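Local coordinates for calcium-regulated actin-bundling protein (Dictyostelium discoideum, PDB 4X3N) that binds and bundles actin filaments under the control of calcium, and may contribute to reshaping filopodia and pseudopodia as the cell moves, at residues N92-L106 against V143-Y156. Numbering follows the deposited sequence.
With CA (calcium ion), chain D.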
loop_
_atom_site.group_PDB
_atom_site.type_symbol
_atom_site.label_atom_id
_atom_site.label_comp_id
_atom_site.label_asym_id
_atom_site.label_seq_id
_atom_site.Cartn_x
_atom_site.Cartn_y
_atom_site.Cartn_z
ATOM N N ASN A 92 1.679 9.158 10.378
ATOM C CA ASN A 92 1.966 10.388 9.670
ATOM C C ASN A 92 0.957 10.758 8.609
ATOM O O ASN A 92 0.688 11.968 8.431
ATOM C CB ASN A 92 3.338 10.388 8.983
ATOM C CG ASN A 92 3.716 9.053 8.262
ATOM O OD1 ASN A 92 2.898 8.217 7.945
ATOM N ND2 ASN A 92 5.006 8.870 8.056
ATOM N N ASP A 93 0.459 9.789 7.855
ATOM C CA ASP A 93 -0.533 10.125 6.836
ATOM C C ASP A 93 -1.505 8.946 6.529
ATOM O O ASP A 93 -1.340 7.833 7.000
ATOM C CB ASP A 93 0.169 10.703 5.674
ATOM C CG ASP A 93 1.077 9.686 4.921
ATOM O OD1 ASP A 93 0.768 8.501 4.876
ATOM O OD2 ASP A 93 2.141 10.069 4.476
ATOM N N LEU A 94 -2.579 9.259 5.843
ATOM C CA LEU A 94 -3.667 8.359 5.561
ATOM C C LEU A 94 -3.914 8.263 4.032
ATOM O O LEU A 94 -3.853 9.276 3.293
ATOM C CB LEU A 94 -4.965 8.880 6.192
ATOM C CG LEU A 94 -4.946 9.408 7.650
ATOM C CD1 LEU A 94 -6.360 9.866 8.033
ATOM C CD2 LEU A 94 -4.443 8.308 8.583
ATOM N N ASP A 95 -4.267 7.067 3.549
ATOM C CA ASP A 95 -4.695 6.966 2.163
ATOM C C ASP A 95 -6.074 7.625 2.085
ATOM O O ASP A 95 -6.658 7.954 3.144
ATOM C CB ASP A 95 -4.600 5.537 1.641
ATOM C CG ASP A 95 -5.695 4.567 2.134
ATOM O OD1 ASP A 95 -6.854 4.925 2.507
ATOM O OD2 ASP A 95 -5.378 3.322 2.031
ATOM N N PHE A 96 -6.623 7.756 0.900
ATOM C CA PHE A 96 -7.881 8.478 0.757
ATOM C C PHE A 96 -9.114 7.761 1.393
ATOM O O PHE A 96 -10.085 8.421 1.885
ATOM C CB PHE A 96 -8.155 8.789 -0.729
ATOM C CG PHE A 96 -7.338 9.909 -1.324
ATOM C CD1 PHE A 96 -6.368 10.579 -0.632
ATOM C CD2 PHE A 96 -7.536 10.226 -2.656
ATOM C CE1 PHE A 96 -5.627 11.559 -1.240
ATOM C CE2 PHE A 96 -6.807 11.219 -3.265
ATOM C CZ PHE A 96 -5.853 11.901 -2.556
ATOM N N ASP A 97 -9.099 6.436 1.444
ATOM C CA ASP A 97 -10.219 5.767 2.062
ATOM C C ASP A 97 -10.163 5.981 3.580
ATOM O O ASP A 97 -11.197 6.266 4.207
ATOM C CB ASP A 97 -10.267 4.285 1.711
ATOM C CG ASP A 97 -10.720 4.042 0.286
ATOM O OD1 ASP A 97 -11.580 4.773 -0.236
ATOM O OD2 ASP A 97 -10.198 3.118 -0.305
ATOM N N ILE A 98 -8.973 5.815 4.169
ATOM C CA ILE A 98 -8.841 6.056 5.570
ATOM C C ILE A 98 -9.082 7.562 5.950
ATOM O O ILE A 98 -9.700 7.843 6.971
ATOM C CB ILE A 98 -7.488 5.575 6.085
ATOM C CG1 ILE A 98 -7.250 4.097 5.771
ATOM C CG2 ILE A 98 -7.423 5.779 7.570
ATOM C CD1 ILE A 98 -8.326 3.127 6.275
ATOM N N ALA A 99 -8.595 8.506 5.134
ATOM C CA ALA A 99 -8.900 9.925 5.284
ATOM C C ALA A 99 -10.365 10.205 5.329
ATOM O O ALA A 99 -10.865 11.000 6.164
ATOM C CB ALA A 99 -8.253 10.760 4.181
ATOM N N LEU A 100 -11.086 9.582 4.427
ATOM C CA LEU A 100 -12.522 9.642 4.452
ATOM C C LEU A 100 -13.135 9.251 5.799
ATOM O O LEU A 100 -14.007 9.927 6.317
ATOM C CB LEU A 100 -13.042 8.770 3.319
ATOM C CG LEU A 100 -14.441 9.052 2.877
ATOM C CD1 LEU A 100 -14.685 8.579 1.454
ATOM C CD2 LEU A 100 -15.386 8.366 3.846
ATOM N N TYR A 101 -12.692 8.166 6.393
ATOM C CA TYR A 101 -13.189 7.783 7.702
ATOM C C TYR A 101 -12.780 8.852 8.744
ATOM O O TYR A 101 -13.525 9.133 9.690
ATOM C CB TYR A 101 -12.616 6.407 8.172
ATOM C CG TYR A 101 -13.043 5.114 7.460
ATOM C CD1 TYR A 101 -14.363 4.879 7.096
ATOM C CD2 TYR A 101 -12.150 4.062 7.300
ATOM C CE1 TYR A 101 -14.766 3.661 6.493
ATOM C CE2 TYR A 101 -12.531 2.831 6.744
ATOM C CZ TYR A 101 -13.853 2.620 6.332
ATOM O OH TYR A 101 -14.236 1.395 5.748
ATOM N N PHE A 102 -11.586 9.411 8.618
ATOM C CA PHE A 102 -11.136 10.508 9.475
ATOM C C PHE A 102 -12.088 11.677 9.420
ATOM O O PHE A 102 -12.628 12.097 10.443
ATOM C CB PHE A 102 -9.686 10.902 9.134
ATOM C CG PHE A 102 -9.257 12.243 9.629
ATOM C CD1 PHE A 102 -9.111 12.478 10.945
ATOM C CD2 PHE A 102 -8.931 13.249 8.731
ATOM C CE1 PHE A 102 -8.698 13.708 11.398
ATOM C CE2 PHE A 102 -8.535 14.505 9.165
ATOM C CZ PHE A 102 -8.403 14.736 10.509
ATOM N N TYR A 103 -12.372 12.175 8.249
ATOM C CA TYR A 103 -13.185 13.361 8.165
ATOM C C TYR A 103 -14.619 13.075 8.610
ATOM O O TYR A 103 -15.276 13.926 9.197
ATOM C CB TYR A 103 -13.210 13.868 6.739
ATOM C CG TYR A 103 -12.093 14.774 6.386
ATOM C CD1 TYR A 103 -12.155 16.132 6.684
ATOM C CD2 TYR A 103 -10.967 14.264 5.750
ATOM C CE1 TYR A 103 -11.096 16.975 6.366
ATOM C CE2 TYR A 103 -9.925 15.065 5.424
ATOM C CZ TYR A 103 -9.975 16.422 5.734
ATOM O OH TYR A 103 -8.917 17.183 5.369
ATOM N N GLU A 104 -15.102 11.874 8.296
ATOM C CA GLU A 104 -16.431 11.471 8.741
ATOM C C GLU A 104 -16.545 11.389 10.221
ATOM O O GLU A 104 -17.501 11.848 10.770
ATOM C CB GLU A 104 -16.875 10.180 8.094
ATOM C CG GLU A 104 -17.214 10.473 6.640
ATOM C CD GLU A 104 -17.820 9.281 5.934
ATOM O OE1 GLU A 104 -17.775 8.140 6.506
ATOM O OE2 GLU A 104 -18.266 9.501 4.784
ATOM N N GLN A 105 -15.536 10.852 10.875
ATOM C CA GLN A 105 -15.514 10.819 12.315
ATOM C C GLN A 105 -15.441 12.230 12.913
ATOM O O GLN A 105 -16.127 12.484 13.886
ATOM C CB GLN A 105 -14.424 9.877 12.827
ATOM C CG GLN A 105 -14.280 9.788 14.328
ATOM C CD GLN A 105 -15.596 9.519 15.078
ATOM O OE1 GLN A 105 -16.477 8.771 14.611
ATOM N NE2 GLN A 105 -15.717 10.123 16.265
ATOM N N LEU A 106 -14.689 13.151 12.305
ATOM C CA LEU A 106 -14.633 14.514 12.749
ATOM C C LEU A 106 -15.989 15.181 12.769
ATOM O O LEU A 106 -16.339 15.884 13.724
ATOM C CB LEU A 106 -13.779 15.365 11.829
ATOM C CG LEU A 106 -12.286 15.469 12.086
ATOM C CD1 LEU A 106 -11.668 16.410 11.071
ATOM C CD2 LEU A 106 -11.933 15.877 13.533
ATOM N N VAL A 143 -6.660 19.121 -0.765
ATOM C CA VAL A 143 -5.976 18.758 0.472
ATOM C C VAL A 143 -4.627 18.139 0.205
ATOM O O VAL A 143 -3.657 18.454 0.920
ATOM C CB VAL A 143 -6.802 17.844 1.371
ATOM C CG1 VAL A 143 -6.069 17.505 2.687
ATOM C CG2 VAL A 143 -8.155 18.470 1.668
ATOM N N ASP A 144 -4.576 17.239 -0.784
ATOM C CA ASP A 144 -3.320 16.516 -1.109
ATOM C C ASP A 144 -2.348 17.318 -1.965
ATOM O O ASP A 144 -2.128 17.006 -3.184
ATOM C CB ASP A 144 -3.635 15.170 -1.760
ATOM C CG ASP A 144 -2.382 14.341 -2.053
ATOM O OD1 ASP A 144 -1.350 14.545 -1.396
ATOM O OD2 ASP A 144 -2.472 13.479 -2.941
ATOM N N VAL A 145 -1.666 18.250 -1.296
ATOM C CA VAL A 145 -0.861 19.223 -1.982
ATOM C C VAL A 145 0.469 18.716 -2.510
ATOM O O VAL A 145 0.988 19.289 -3.426
ATOM C CB VAL A 145 -0.692 20.511 -1.174
ATOM C CG1 VAL A 145 -2.080 21.044 -0.713
ATOM C CG2 VAL A 145 0.228 20.295 -0.020
ATOM N N ASN A 146 0.994 17.603 -1.999
ATOM C CA ASN A 146 2.171 17.047 -2.637
ATOM C C ASN A 146 1.873 15.894 -3.585
ATOM O O ASN A 146 2.790 15.222 -4.015
ATOM C CB ASN A 146 3.193 16.656 -1.603
ATOM C CG ASN A 146 2.620 15.768 -0.555
ATOM O OD1 ASN A 146 1.483 15.336 -0.664
ATOM N ND2 ASN A 146 3.386 15.526 0.497
ATOM N N PHE A 147 0.597 15.659 -3.888
ATOM C CA PHE A 147 0.164 14.663 -4.872
ATOM C C PHE A 147 0.641 13.241 -4.637
ATOM O O PHE A 147 1.035 12.538 -5.595
ATOM C CB PHE A 147 0.511 15.143 -6.282
ATOM C CG PHE A 147 -0.172 16.430 -6.649
ATOM C CD1 PHE A 147 0.437 17.614 -6.440
ATOM C CD2 PHE A 147 -1.425 16.425 -7.200
ATOM C CE1 PHE A 147 -0.191 18.807 -6.780
ATOM C CE2 PHE A 147 -2.066 17.605 -7.535
ATOM C CZ PHE A 147 -1.434 18.800 -7.316
ATOM N N ASP A 148 0.595 12.807 -3.361
ATOM C CA ASP A 148 1.068 11.476 -3.049
ATOM C C ASP A 148 -0.043 10.516 -2.780
ATOM O O ASP A 148 0.211 9.394 -2.437
ATOM C CB ASP A 148 2.167 11.497 -1.954
ATOM C CG ASP A 148 1.634 11.919 -0.600
ATOM O OD1 ASP A 148 0.467 12.245 -0.536
ATOM O OD2 ASP A 148 2.378 11.920 0.385
ATOM N N GLY A 149 -1.290 10.957 -2.951
ATOM C CA GLY A 149 -2.480 10.190 -2.600
ATOM C C GLY A 149 -2.643 9.938 -1.093
ATOM O O GLY A 149 -3.392 9.029 -0.692
ATOM N N ARG A 150 -1.911 10.695 -0.263
ATOM C CA ARG A 150 -1.977 10.567 1.178
ATOM C C ARG A 150 -2.372 11.913 1.825
ATOM O O ARG A 150 -2.078 13.012 1.288
ATOM C CB ARG A 150 -0.632 10.141 1.739
ATOM C CG ARG A 150 0.096 8.970 1.077
ATOM C CD ARG A 150 -0.504 7.616 1.355
ATOM N NE ARG A 150 -0.475 7.269 2.774
ATOM C CZ ARG A 150 -0.850 6.095 3.260
ATOM N NH1 ARG A 150 -1.260 5.119 2.424
ATOM N NH2 ARG A 150 -0.822 5.873 4.575
ATOM N N VAL A 151 -3.065 11.829 2.949
ATOM C CA VAL A 151 -3.417 12.991 3.740
ATOM C C VAL A 151 -2.684 12.949 5.099
ATOM O O VAL A 151 -2.850 12.000 5.882
ATOM C CB VAL A 151 -4.925 13.104 3.957
ATOM C CG1 VAL A 151 -5.232 14.285 4.824
ATOM C CG2 VAL A 151 -5.668 13.234 2.638
ATOM N N SER A 152 -1.823 13.944 5.291
ATOM C CA SER A 152 -1.110 14.155 6.506
ATOM C C SER A 152 -1.965 15.032 7.415
ATOM O O SER A 152 -2.897 15.674 6.952
ATOM C CB SER A 152 0.201 14.830 6.210
ATOM O OG SER A 152 -0.027 16.062 5.523
ATOM N N PHE A 153 -1.635 15.072 8.693
ATOM C CA PHE A 153 -2.268 16.013 9.623
ATOM C C PHE A 153 -1.960 17.414 9.228
ATOM O O PHE A 153 -2.833 18.268 9.271
ATOM C CB PHE A 153 -1.838 15.730 11.039
ATOM C CG PHE A 153 -2.714 16.337 12.105
ATOM C CD1 PHE A 153 -4.083 16.299 12.012
ATOM C CD2 PHE A 153 -2.136 16.850 13.285
ATOM C CE1 PHE A 153 -4.886 16.878 13.021
ATOM C CE2 PHE A 153 -2.952 17.390 14.329
ATOM C CZ PHE A 153 -4.299 17.432 14.164
ATOM N N LEU A 154 -0.739 17.649 8.748
ATOM C CA LEU A 154 -0.349 18.948 8.205
ATOM C C LEU A 154 -1.295 19.394 7.092
ATOM O O LEU A 154 -1.716 20.523 7.083
ATOM C CB LEU A 154 1.058 19.003 7.644
ATOM C CG LEU A 154 1.567 20.350 7.092
ATOM C CD1 LEU A 154 1.718 21.445 8.156
ATOM C CD2 LEU A 154 2.904 20.145 6.426
ATOM N N GLU A 155 -1.560 18.516 6.158
ATOM C CA GLU A 155 -2.401 18.859 5.004
ATOM C C GLU A 155 -3.839 19.127 5.447
ATOM O O GLU A 155 -4.437 20.083 4.999
ATOM C CB GLU A 155 -2.297 17.760 3.944
ATOM C CG GLU A 155 -0.998 17.830 3.182
ATOM C CD GLU A 155 -0.776 16.600 2.356
ATOM O OE1 GLU A 155 -0.711 15.520 2.951
ATOM O OE2 GLU A 155 -0.690 16.727 1.119
ATOM N N TYR A 156 -4.361 18.299 6.345
ATOM C CA TYR A 156 -5.668 18.572 6.962
ATOM C C TYR A 156 -5.704 19.964 7.616
ATOM O O TYR A 156 -6.662 20.741 7.442
ATOM C CB TYR A 156 -6.049 17.480 7.989
ATOM C CG TYR A 156 -6.993 17.995 9.054
ATOM C CD1 TYR A 156 -8.356 18.136 8.790
ATOM C CD2 TYR A 156 -6.548 18.286 10.338
ATOM C CE1 TYR A 156 -9.242 18.596 9.785
ATOM C CE2 TYR A 156 -7.390 18.774 11.311
ATOM C CZ TYR A 156 -8.754 18.953 11.031
ATOM O OH TYR A 156 -9.633 19.427 12.021
HETATM CA CA CA D . -0.256 14.287 0.644
HETATM O O HOH W 1 -5.195 7.143 -1.758
HETATM O O HOH W 2 -8.957 19.786 6.003
HETATM O O HOH W 3 1.521 13.694 2.121
#
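L94 and V151 pair through two backbone hydrogen bonds, V151 N to L94 O (2.7 Å) and L94 N to V151 O (2.8 Å), joining strands 93-95 and 150-152 as a short antiparallel bridge. This is the calcium-loaded EF-hand pattern: D144, N146, D148, the R150 carbonyl, E155 through both carboxylate oxygens, and a water surround the ion, and the pairing of strand 93-95 with the loop is consistent with the way the partner strand pairs in paired EF-hands. While its carbonyl binds calcium, R150 bends its side chain at chi2 and chi3 back over strand 93-95. R150 NE forms a salt bridge with D93 OD1 (2.7 Å), in the guanidinium plane but from above the carboxylate, and NH2 hydrogen-bonds D93 O (3.2 Å); one guanidinium face lies over D95 N. With an alanine here, D93 is likely to lose this charge partner and the NH2 bond to its carbonyl, although K39 also bridges its OD2, and the D95 backbone would probably be uncovered. Beyond the strands the contact is largely aromatic and aliphatic. The F96 ring edge comes to D144 OD2 (CZ to OD2, 3.8 Å), which Y101 of the second subunit hydrogen-bonds, and A99 CB packs on V151 CG2. With CG turned opposite the backbone N (chi1 154°), Y156 sets its ring where the F102 edge meets its face (planes at 83°); Y156 in turn points its edge at the Y103 ring face in an offset edge-to-face pair, and L106 CD1 touches Y156 CE1 at 3.5 Å. Helix 132-143 packs against F96, A99 and Y103, helix 61-79 against L94, F102 and L106, and helix 42-57 against S152 and F153.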